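PDB 2BJF: choloylglycine hydrolase from Clostridium perfringens, which hydrolyses the amide bond of glycine- and taurine-conjugated bile salts, releasing the free bile acid and the amino acid. Local coordinates for residues A[223-232]-A[255-266]; A[291-302]-A[317-325]. All coordinates share one frame; numbering follows the deposited sequence.

Interaction 1: residues A[223-232]-A[255-266]; sequences FTPASRFIRV and ILNNVAMVRGST
Arg231 meets Asn258 side-on, its guanidinium plane turned 76° from the plane of the amide. Arg231 NE gives its hydrogen to Asn258 OD1 at 2.9 Å, while NH2 of Arg231 reaches the backbone O of Asn258 at 3.1 Å; the second bond is the straighter. A chain bent at both chi2 and chi3 turns this edge toward the type I turn Asn257–Ala260, at the end region of helix 249-257. The remaining nitrogen, NH1, is bound by the backbone oxygens of Pro220 and Asp222, so the guanidinium is fixed on several sides by neutral acceptors.

One helical turn earlier, Arg228 runs obliquely past Val259: CB and CG lie against the valine CG1 and CB, and CD comes within 3.3 Å of Val259 O. The bend at chi3 (-77°) then brings Arg228 NE back to Phe223 O at 2.8 Å, a bond in the guanidinium plane although the donor stands above the carbonyl plane. Met261 CE sits beside both NE and that carbonyl. The Phe223 ring projects among Ala260, Met261 and Thr266, its CE1 3.2 Å from Ala260 O. Farther along helix 225-243, Val232 CG2 packs on Ile255 CG2 at 3.6 Å, the two side chains nearly perpendicular.

Beyond the segments, Arg228 NH1 bonds to the backbone O of Cys2, the deoxycholate-binding residue inferred to be the nucleophile, and NH2 to Asn175 of the taurine pocket. One buried arginine ties the start of helix 225-243 to the turn Asn257–Ala260, whereas the other's place is consistent with a second-shell role in positioning Cys2 of this N-terminal-nucleophile fold.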
loop_
_atom_site.group_PDB
_atom_site.type_symbol
_atom_site.label_atom_id
_atom_site.label_comp_id
_atom_site.label_asym_id
_atom_site.label_seq_id
_atom_site.Cartn_x
_atom_site.Cartn_y
_atom_site.Cartn_z
ATOM N N PHE A 223 2.004 -6.886 9.874
ATOM C CA PHE A 223 1.545 -7.393 11.166
ATOM C C PHE A 223 1.518 -6.341 12.278
ATOM O O PHE A 223 1.391 -6.689 13.456
ATOM C CB PHE A 223 2.378 -8.614 11.583
ATOM C CG PHE A 223 2.310 -9.755 10.606
ATOM C CD1 PHE A 223 1.278 -10.686 10.675
ATOM C CD2 PHE A 223 3.276 -9.896 9.612
ATOM C CE1 PHE A 223 1.205 -11.742 9.768
ATOM C CE2 PHE A 223 3.212 -10.950 8.699
ATOM C CZ PHE A 223 2.178 -11.875 8.781
ATOM N N THR A 224 1.619 -5.060 11.915
ATOM C CA THR A 224 1.476 -3.988 12.908
ATOM C C THR A 224 0.047 -3.967 13.452
ATOM O O THR A 224 -0.883 -4.417 12.774
ATOM C CB THR A 224 1.823 -2.584 12.353
ATOM O OG1 THR A 224 0.942 -2.256 11.272
ATOM C CG2 THR A 224 3.276 -2.511 11.904
ATOM N N PRO A 225 -0.133 -3.458 14.685
ATOM C CA PRO A 225 -1.474 -3.368 15.272
ATOM C C PRO A 225 -2.489 -2.624 14.397
ATOM O O PRO A 225 -3.627 -3.079 14.273
ATOM C CB PRO A 225 -1.231 -2.623 16.586
ATOM C CG PRO A 225 0.187 -2.924 16.930
ATOM C CD PRO A 225 0.905 -2.972 15.614
ATOM N N ALA A 226 -2.083 -1.507 13.793
ATOM C CA ALA A 226 -2.987 -0.726 12.944
ATOM C C ALA A 226 -3.446 -1.506 11.709
ATOM O O ALA A 226 -4.632 -1.506 11.373
ATOM C CB ALA A 226 -2.345 0.598 12.543
ATOM N N SER A 227 -2.509 -2.182 11.049
ATOM C CA SER A 227 -2.831 -2.973 9.862
ATOM C C SER A 227 -3.725 -4.166 10.191
ATOM O O SER A 227 -4.663 -4.470 9.448
ATOM C CB SER A 227 -1.556 -3.430 9.159
ATOM O OG SER A 227 -0.853 -2.311 8.649
ATOM N N ARG A 228 -3.438 -4.828 11.311
ATOM C CA ARG A 228 -4.254 -5.952 11.763
ATOM C C ARG A 228 -5.672 -5.516 12.129
ATOM O O ARG A 228 -6.632 -6.228 11.835
ATOM C CB ARG A 228 -3.578 -6.693 12.921
ATOM C CG ARG A 228 -2.333 -7.459 12.494
ATOM C CD ARG A 228 -1.766 -8.321 13.614
ATOM N NE ARG A 228 -1.020 -7.551 14.610
ATOM C CZ ARG A 228 -1.510 -7.144 15.779
ATOM N NH1 ARG A 228 -2.768 -7.414 16.112
ATOM N NH2 ARG A 228 -0.743 -6.458 16.616
ATOM N N PHE A 229 -5.796 -4.341 12.749
ATOM C CA PHE A 229 -7.104 -3.773 13.096
ATOM C C PHE A 229 -7.962 -3.596 11.843
ATOM O O PHE A 229 -9.123 -4.005 11.819
ATOM C CB PHE A 229 -6.937 -2.436 13.833
ATOM C CG PHE A 229 -8.204 -1.919 14.473
ATOM C CD1 PHE A 229 -8.403 -2.037 15.845
ATOM C CD2 PHE A 229 -9.186 -1.288 13.707
ATOM C CE1 PHE A 229 -9.569 -1.554 16.445
ATOM C CE2 PHE A 229 -10.353 -0.803 14.295
ATOM C CZ PHE A 229 -10.544 -0.934 15.668
ATOM N N ILE A 230 -7.379 -2.999 10.805
ATOM C CA ILE A 230 -8.087 -2.789 9.541
ATOM C C ILE A 230 -8.561 -4.117 8.951
ATOM O O ILE A 230 -9.731 -4.256 8.596
ATOM C CB ILE A 230 -7.224 -2.003 8.510
ATOM C CG1 ILE A 230 -6.821 -0.622 9.060
ATOM C CG2 ILE A 230 -7.944 -1.889 7.156
ATOM C CD1 ILE A 230 -7.981 0.292 9.470
ATOM N N ARG A 231 -7.658 -5.094 8.874
ATOM C CA ARG A 231 -7.988 -6.388 8.279
ATOM C C ARG A 231 -9.119 -7.108 9.013
ATOM O O ARG A 231 -10.096 -7.515 8.388
ATOM C CB ARG A 231 -6.751 -7.287 8.161
ATOM C CG ARG A 231 -5.734 -6.796 7.137
ATOM C CD ARG A 231 -5.018 -7.951 6.429
ATOM N NE ARG A 231 -4.286 -8.836 7.341
ATOM C CZ ARG A 231 -3.093 -8.570 7.870
ATOM N NH1 ARG A 231 -2.469 -7.426 7.606
ATOM N NH2 ARG A 231 -2.520 -9.454 8.676
ATOM N N VAL A 232 -9.000 -7.236 10.335
ATOM C CA VAL A 232 -10.019 -7.942 11.119
ATOM C C VAL A 232 -11.375 -7.218 11.083
ATOM O O VAL A 232 -12.422 -7.860 11.023
ATOM C CB VAL A 232 -9.536 -8.269 12.570
ATOM C CG1 VAL A 232 -9.345 -7.012 13.410
ATOM C CG2 VAL A 232 -10.479 -9.247 13.254
ATOM N N ILE A 255 -11.155 -15.899 10.622
ATOM C CA ILE A 255 -10.929 -14.455 10.699
ATOM C C ILE A 255 -9.595 -14.148 11.389
ATOM O O ILE A 255 -8.763 -13.416 10.848
ATOM C CB ILE A 255 -12.101 -13.717 11.406
ATOM C CG1 ILE A 255 -13.380 -13.814 10.566
ATOM C CG2 ILE A 255 -11.747 -12.253 11.649
ATOM C CD1 ILE A 255 -14.648 -13.367 11.291
ATOM N N LEU A 256 -9.387 -14.725 12.570
ATOM C CA LEU A 256 -8.170 -14.457 13.338
ATOM C C LEU A 256 -6.893 -15.025 12.714
ATOM O O LEU A 256 -5.812 -14.465 12.905
ATOM C CB LEU A 256 -8.322 -14.905 14.796
ATOM C CG LEU A 256 -9.232 -14.045 15.684
ATOM C CD1 LEU A 256 -9.201 -14.550 17.112
ATOM C CD2 LEU A 256 -8.844 -12.570 15.649
ATOM N N ASN A 257 -7.016 -16.123 11.966
ATOM C CA ASN A 257 -5.875 -16.700 11.240
ATOM C C ASN A 257 -5.227 -15.687 10.292
ATOM O O ASN A 257 -4.011 -15.697 10.094
ATOM C CB ASN A 257 -6.288 -17.944 10.441
ATOM C CG ASN A 257 -6.471 -19.194 11.305
ATOM O OD1 ASN A 257 -6.873 -20.242 10.796
ATOM N ND2 ASN A 257 -6.185 -19.093 12.601
ATOM N N ASN A 258 -6.048 -14.811 9.715
ATOM C CA ASN A 258 -5.574 -13.822 8.753
ATOM C C ASN A 258 -4.617 -12.797 9.361
ATOM O O ASN A 258 -3.767 -12.241 8.662
ATOM C CB ASN A 258 -6.757 -13.112 8.095
ATOM C CG ASN A 258 -6.322 -12.113 7.042
ATOM O OD1 ASN A 258 -6.243 -10.913 7.310
ATOM N ND2 ASN A 258 -6.016 -12.602 5.847
ATOM N N VAL A 259 -4.760 -12.555 10.663
ATOM C CA VAL A 259 -3.912 -11.591 11.368
ATOM C C VAL A 259 -2.934 -12.261 12.340
ATOM O O VAL A 259 -2.292 -11.592 13.153
ATOM C CB VAL A 259 -4.749 -10.493 12.087
ATOM C CG1 VAL A 259 -5.402 -9.562 11.067
ATOM C CG2 VAL A 259 -5.798 -11.107 13.017
ATOM N N ALA A 260 -2.815 -13.584 12.234
ATOM C CA ALA A 260 -1.897 -14.350 13.071
ATOM C C ALA A 260 -0.446 -14.168 12.630
ATOM O O ALA A 260 -0.150 -14.129 11.433
ATOM C CB ALA A 260 -2.279 -15.829 13.062
ATOM N N MET A 261 0.452 -14.044 13.604
ATOM C CA MET A 261 1.882 -13.921 13.326
ATOM C C MET A 261 2.512 -15.287 13.070
ATOM O O MET A 261 2.149 -16.278 13.713
ATOM C CB MET A 261 2.604 -13.211 14.472
ATOM C CG MET A 261 2.213 -11.755 14.635
ATOM S SD MET A 261 2.997 -10.996 16.064
ATOM C CE MET A 261 2.152 -9.421 16.099
ATOM N N VAL A 262 3.456 -15.315 12.133
ATOM C CA VAL A 262 4.095 -16.544 11.658
ATOM C C VAL A 262 5.585 -16.517 12.003
ATOM O O VAL A 262 6.250 -15.495 11.814
ATOM C CB VAL A 262 3.915 -16.704 10.121
ATOM C CG1 VAL A 262 4.495 -18.024 9.630
ATOM C CG2 VAL A 262 2.442 -16.598 9.730
ATOM N N ARG A 263 6.102 -17.640 12.506
ATOM C CA ARG A 263 7.499 -17.736 12.945
ATOM C C ARG A 263 8.497 -17.228 11.907
ATOM O O ARG A 263 8.463 -17.644 10.745
ATOM C CB ARG A 263 7.853 -19.175 13.343
ATOM C CG ARG A 263 9.108 -19.286 14.202
ATOM C CD ARG A 263 9.493 -20.737 14.485
ATOM N NE ARG A 263 8.473 -21.457 15.246
ATOM C CZ ARG A 263 8.373 -21.464 16.572
ATOM N NH1 ARG A 263 9.231 -20.782 17.324
ATOM N NH2 ARG A 263 7.402 -22.159 17.151
ATOM N N GLY A 264 9.371 -16.322 12.339
ATOM C CA GLY A 264 10.469 -15.836 11.508
ATOM C C GLY A 264 10.319 -14.442 10.921
ATOM O O GLY A 264 11.318 -13.760 10.691
ATOM N N SER A 265 9.080 -14.017 10.676
ATOM C CA SER A 265 8.820 -12.777 9.928
ATOM C C SER A 265 8.502 -11.544 10.770
ATOM O O SER A 265 8.548 -10.419 10.264
ATOM C CB SER A 265 7.732 -12.996 8.869
ATOM O OG SER A 265 6.625 -13.699 9.402
ATOM N N THR A 266 8.169 -11.753 12.041
ATOM C CA THR A 266 7.984 -10.651 12.986
ATOM C C THR A 266 9.032 -10.770 14.093
ATOM O O THR A 266 8.776 -11.341 15.158
ATOM C CB THR A 266 6.542 -10.611 13.560
ATOM O OG1 THR A 266 5.601 -10.594 12.481
ATOM C CG2 THR A 266 6.326 -9.366 14.424
#

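Interaction 2: residues A[291-302]-A[317-325]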
loop_
_atom_site.group_PDB
_atom_site.type_symbol
_atom_site.label_atom_id
_atom_site.label_comp_id
_atom_site.label_asym_id
_atom_site.label_seq_id
_atom_site.Cartn_x
_atom_site.Cartn_y
_atom_site.Cartn_z
ATOM N N TYR A 291 -10.008 -23.215 22.419
ATOM C CA TYR A 291 -8.713 -22.665 22.024
ATOM C C TYR A 291 -7.872 -23.664 21.241
ATOM O O TYR A 291 -8.033 -24.878 21.382
ATOM C CB TYR A 291 -7.928 -22.167 23.252
ATOM C CG TYR A 291 -7.182 -23.260 23.985
ATOM C CD1 TYR A 291 -5.805 -23.414 23.832
ATOM C CD2 TYR A 291 -7.857 -24.151 24.822
ATOM C CE1 TYR A 291 -5.116 -24.426 24.493
ATOM C CE2 TYR A 291 -7.176 -25.165 25.487
ATOM C CZ TYR A 291 -5.807 -25.295 25.317
ATOM O OH TYR A 291 -5.130 -26.296 25.976
ATOM N N ASN A 292 -6.983 -23.137 20.408
ATOM C CA ASN A 292 -5.882 -23.924 19.866
ATOM C C ASN A 292 -4.570 -23.166 20.064
ATOM O O ASN A 292 -4.577 -22.044 20.578
ATOM C CB ASN A 292 -6.127 -24.328 18.403
ATOM C CG ASN A 292 -6.164 -23.143 17.443
ATOM O OD1 ASN A 292 -5.894 -21.999 17.815
ATOM N ND2 ASN A 292 -6.499 -23.424 16.188
ATOM N N THR A 293 -3.455 -23.779 19.682
ATOM C CA THR A 293 -2.143 -23.177 19.907
ATOM C C THR A 293 -1.299 -23.184 18.638
ATOM O O THR A 293 -1.656 -23.834 17.650
ATOM C CB THR A 293 -1.372 -23.890 21.044
ATOM O OG1 THR A 293 -1.100 -25.246 20.670
ATOM C CG2 THR A 293 -2.176 -23.872 22.340
ATOM N N TYR A 294 -0.177 -22.468 18.673
ATOM C CA TYR A 294 0.755 -22.447 17.546
ATOM C C TYR A 294 1.226 -23.863 17.202
ATOM O O TYR A 294 1.330 -24.226 16.027
ATOM C CB TYR A 294 1.958 -21.539 17.838
ATOM C CG TYR A 294 2.717 -21.158 16.588
ATOM C CD1 TYR A 294 2.405 -19.988 15.897
ATOM C CD2 TYR A 294 3.727 -21.977 16.081
ATOM C CE1 TYR A 294 3.085 -19.636 14.734
ATOM C CE2 TYR A 294 4.412 -21.635 14.918
ATOM C CZ TYR A 294 4.083 -20.463 14.252
ATOM O OH TYR A 294 4.751 -20.114 13.102
ATOM N N GLU A 295 1.485 -24.655 18.240
ATOM C CA GLU A 295 2.001 -26.013 18.093
ATOM C C GLU A 295 0.914 -27.017 17.709
ATOM O O GLU A 295 1.161 -27.928 16.916
ATOM C CB GLU A 295 2.685 -26.459 19.389
ATOM C CG GLU A 295 3.945 -25.670 19.753
ATOM C CD GLU A 295 3.679 -24.436 20.617
ATOM O OE1 GLU A 295 2.510 -24.011 20.766
ATOM O OE2 GLU A 295 4.662 -23.888 21.155
ATOM N N ASN A 296 -0.278 -26.852 18.283
ATOM C CA ASN A 296 -1.399 -27.757 18.029
ATOM C C ASN A 296 -2.650 -27.007 17.587
ATOM O O ASN A 296 -3.308 -26.350 18.395
ATOM C CB ASN A 296 -1.704 -28.600 19.275
ATOM C CG ASN A 296 -2.868 -29.563 19.068
ATOM O OD1 ASN A 296 -3.227 -29.899 17.939
ATOM N ND2 ASN A 296 -3.457 -30.020 20.169
ATOM N N ASN A 297 -2.987 -27.131 16.307
ATOM C CA ASN A 297 -4.113 -26.392 15.744
ATOM C C ASN A 297 -5.496 -26.997 15.996
ATOM O O ASN A 297 -6.506 -26.350 15.708
ATOM C CB ASN A 297 -3.898 -26.113 14.250
ATOM C CG ASN A 297 -3.872 -27.377 13.407
ATOM O OD1 ASN A 297 -3.488 -28.450 13.875
ATOM N ND2 ASN A 297 -4.269 -27.248 12.147
ATOM N N GLN A 298 -5.557 -28.217 16.535
ATOM C CA GLN A 298 -6.859 -28.769 16.917
ATOM C C GLN A 298 -7.464 -27.959 18.058
ATOM O O GLN A 298 -6.793 -27.660 19.050
ATOM C CB GLN A 298 -6.812 -30.255 17.296
ATOM C CG GLN A 298 -8.232 -30.820 17.465
ATOM C CD GLN A 298 -8.310 -32.231 18.024
ATOM O OE1 GLN A 298 -7.465 -32.665 18.808
ATOM N NE2 GLN A 298 -9.356 -32.947 17.635
ATOM N N ILE A 299 -8.735 -27.606 17.895
ATOM C CA ILE A 299 -9.477 -26.851 18.896
ATOM C C ILE A 299 -9.797 -27.734 20.103
ATOM O O ILE A 299 -10.331 -28.836 19.958
ATOM C CB ILE A 299 -10.768 -26.241 18.289
ATOM C CG1 ILE A 299 -10.407 -25.175 17.244
ATOM C CG2 ILE A 299 -11.670 -25.652 19.382
ATOM C CD1 ILE A 299 -11.534 -24.827 16.289
ATOM N N ASN A 300 -9.436 -27.242 21.287
ATOM C CA ASN A 300 -9.753 -27.895 22.554
ATOM C C ASN A 300 -10.865 -27.140 23.271
ATOM O O ASN A 300 -10.927 -25.914 23.197
ATOM C CB ASN A 300 -8.520 -27.946 23.454
ATOM C CG ASN A 300 -7.309 -28.512 22.749
ATOM O OD1 ASN A 300 -7.226 -29.710 22.497
ATOM N ND2 ASN A 300 -6.358 -27.644 22.427
ATOM N N ALA A 301 -11.729 -27.874 23.966
ATOM C CA ALA A 301 -12.879 -27.277 24.643
ATOM C C ALA A 301 -12.899 -27.590 26.134
ATOM O O ALA A 301 -12.751 -28.744 26.538
ATOM C CB ALA A 301 -14.174 -27.740 23.991
ATOM N N ILE A 302 -13.073 -26.547 26.941
ATOM C CA ILE A 302 -13.278 -26.689 28.382
ATOM C C ILE A 302 -14.585 -25.992 28.746
ATOM O O ILE A 302 -14.738 -24.785 28.536
ATOM C CB ILE A 302 -12.085 -26.126 29.199
ATOM C CG1 ILE A 302 -10.829 -26.960 28.934
ATOM C CG2 ILE A 302 -12.401 -26.124 30.699
ATOM C CD1 ILE A 302 -9.533 -26.192 29.007
ATOM N N TYR A 317 -6.324 -26.657 33.862
ATOM C CA TYR A 317 -6.183 -27.611 32.767
ATOM C C TYR A 317 -4.946 -27.279 31.934
ATOM O O TYR A 317 -4.660 -26.108 31.670
ATOM C CB TYR A 317 -7.446 -27.636 31.899
ATOM C CG TYR A 317 -8.599 -28.391 32.532
ATOM C CD1 TYR A 317 -8.683 -29.779 32.433
ATOM C CD2 TYR A 317 -9.600 -27.718 33.231
ATOM C CE1 TYR A 317 -9.736 -30.483 33.016
ATOM C CE2 TYR A 317 -10.659 -28.411 33.816
ATOM C CZ TYR A 317 -10.721 -29.792 33.704
ATOM O OH TYR A 317 -11.759 -30.486 34.281
ATOM N N LYS A 318 -4.221 -28.320 31.527
ATOM C CA LYS A 318 -2.929 -28.171 30.854
ATOM C C LYS A 318 -3.034 -27.567 29.452
ATOM O O LYS A 318 -3.835 -28.007 28.626
ATOM C CB LYS A 318 -2.194 -29.518 30.800
ATOM C CG LYS A 318 -0.727 -29.416 30.396
ATOM C CD LYS A 318 -0.076 -30.784 30.284
ATOM C CE LYS A 318 1.334 -30.673 29.721
ATOM N NZ LYS A 318 1.994 -32.002 29.581
ATOM N N TYR A 319 -2.204 -26.553 29.214
ATOM C CA TYR A 319 -2.067 -25.885 27.922
ATOM C C TYR A 319 -1.557 -26.880 26.875
ATOM O O TYR A 319 -0.469 -27.437 27.017
ATOM C CB TYR A 319 -1.093 -24.716 28.089
ATOM C CG TYR A 319 -0.872 -23.827 26.884
ATOM C CD1 TYR A 319 -1.824 -22.881 26.504
ATOM C CD2 TYR A 319 0.315 -23.898 26.157
ATOM C CE1 TYR A 319 -1.608 -22.042 25.410
ATOM C CE2 TYR A 319 0.541 -23.066 25.064
ATOM C CZ TYR A 319 -0.424 -22.140 24.699
ATOM O OH TYR A 319 -0.203 -21.317 23.617
ATOM N N ASN A 320 -2.359 -27.102 25.835
ATOM C CA ASN A 320 -2.079 -28.142 24.843
ATOM C C ASN A 320 -1.209 -27.659 23.683
ATOM O O ASN A 320 -1.693 -26.988 22.773
ATOM C CB ASN A 320 -3.394 -28.739 24.317
ATOM C CG ASN A 320 -3.187 -30.023 23.523
ATOM O OD1 ASN A 320 -2.210 -30.171 22.786
ATOM N ND2 ASN A 320 -4.123 -30.956 23.661
ATOM N N LYS A 321 0.071 -28.020 23.717
ATOM C CA LYS A 321 1.000 -27.671 22.638
ATOM C C LYS A 321 1.618 -28.908 21.974
ATOM O O LYS A 321 2.771 -28.890 21.532
ATOM C CB LYS A 321 2.071 -26.680 23.127
ATOM C CG LYS A 321 2.849 -27.110 24.369
ATOM C CD LYS A 321 3.758 -25.990 24.877
ATOM C CE LYS A 321 4.976 -25.793 23.979
ATOM N NZ LYS A 321 5.770 -24.597 24.372
ATOM N N THR A 322 0.831 -29.978 21.902
ATOM C CA THR A 322 1.245 -31.205 21.227
ATOM C C THR A 322 0.283 -31.468 20.074
ATOM O O THR A 322 -0.903 -31.720 20.295
ATOM C CB THR A 322 1.267 -32.406 22.200
ATOM O OG1 THR A 322 2.068 -32.080 23.342
ATOM C CG2 THR A 322 1.847 -33.646 21.524
ATOM N N LEU A 323 0.802 -31.396 18.850
ATOM C CA LEU A 323 -0.022 -31.507 17.643
ATOM C C LEU A 323 -0.861 -32.786 17.631
ATOM O O LEU A 323 -0.335 -33.890 17.797
ATOM C CB LEU A 323 0.844 -31.404 16.378
ATOM C CG LEU A 323 0.150 -31.412 15.008
ATOM C CD1 LEU A 323 -0.831 -30.254 14.857
ATOM C CD2 LEU A 323 1.180 -31.387 13.886
ATOM N N SER A 324 -2.168 -32.612 17.450
ATOM C CA SER A 324 -3.110 -33.727 17.408
ATOM C C SER A 324 -3.564 -33.995 15.979
ATOM O O SER A 324 -4.279 -33.187 15.376
ATOM C CB SER A 324 -4.311 -33.454 18.316
ATOM O OG SER A 324 -5.258 -34.509 18.247
ATOM N N ILE A 325 -3.140 -35.140 15.450
ATOM C CA ILE A 325 -3.436 -35.536 14.075
ATOM C C ILE A 325 -4.425 -36.699 14.067
ATOM O O ILE A 325 -4.314 -37.625 14.874
ATOM C CB ILE A 325 -2.139 -35.929 13.312
ATOM C CG1 ILE A 325 -1.195 -34.724 13.202
ATOM C CG2 ILE A 325 -2.459 -36.492 11.920
ATOM C CD1 ILE A 325 0.223 -35.070 12.758
HETATM O O HOH W 1 2.242 -21.713 22.473
HETATM O O HOH W 2 -4.224 -26.800 21.046
HETATM O O HOH W 3 -4.545 -30.937 13.788
#
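Asn296 faces Asn320 and Ser324 with its two amide ends, carried across by a CG anti to the backbone N (chi1 180°). Asn296 ND2 makes a weak bond to Asn320 OD1 at 2.9 Å, the two amide planes 50° apart; Asn296 OD1 takes Ser324 N at 3.0 Å from one face of its plane and Gln298 N from the opposite face, the latter closing an Asx turn. The hydroxyl of Thr293 donates to Asn320 O at 2.8 Å, on a lone pair. Thr293 CG2 lies over one face of the Tyr319 ring, 3.4 Å from Tyr319 CZ. Asn320 N, in the plane of the Tyr291 ring, donates to Tyr291 OH at 2.9 Å.

These groups line a beta hairpin of the Ntn-hydrolase core: strands 288-293 and 300-303 pair antiparallel, and the irregular segment 319-325 runs across their connecting loop after strand 315-318. Thr293 OG1 also accepts from Asn296 N, an ST motif, and Asn320 OD1 accepts Thr322 N in a second Asx turn. Toward solvent, Glu295 and Lys321 lie side by side, with OE2 3.5 Å from NZ in a long salt bridge. Ser324 OG donates to Gln298 OE1 at 2.9 Å. Water 1 joins Glu295 OE1 to Tyr319 OH, and water 3 donates to both Asn297 OD1 and Ser324 O. Asn300 OD1 is hydrogen-bonded by Asn326 ND2 of the second subunit.

Interaction 1 is buried, and joins the end regions of two helices packed on a beta sheet; interaction 2 is partly buried and ties the hairpin outermost in that sheet within the chain, continued by a strand of the second subunit, to the C-terminal segment coming from the other sheet. Their chemistry follows their place. The helical contact combines aliphatic packing with arginines held by carbonyl oxygens, whereas the hairpin contact relies on amides, hydroxyls, waters and a solvent-side ion pair. The two touch where the OH of Tyr294, in the 291-302 loop, lies 2.9 Å from Arg263 N, a probable hydrogen bond. Both reach the second subunit, where Glu251 meets Arg263 and Tyr294 alike.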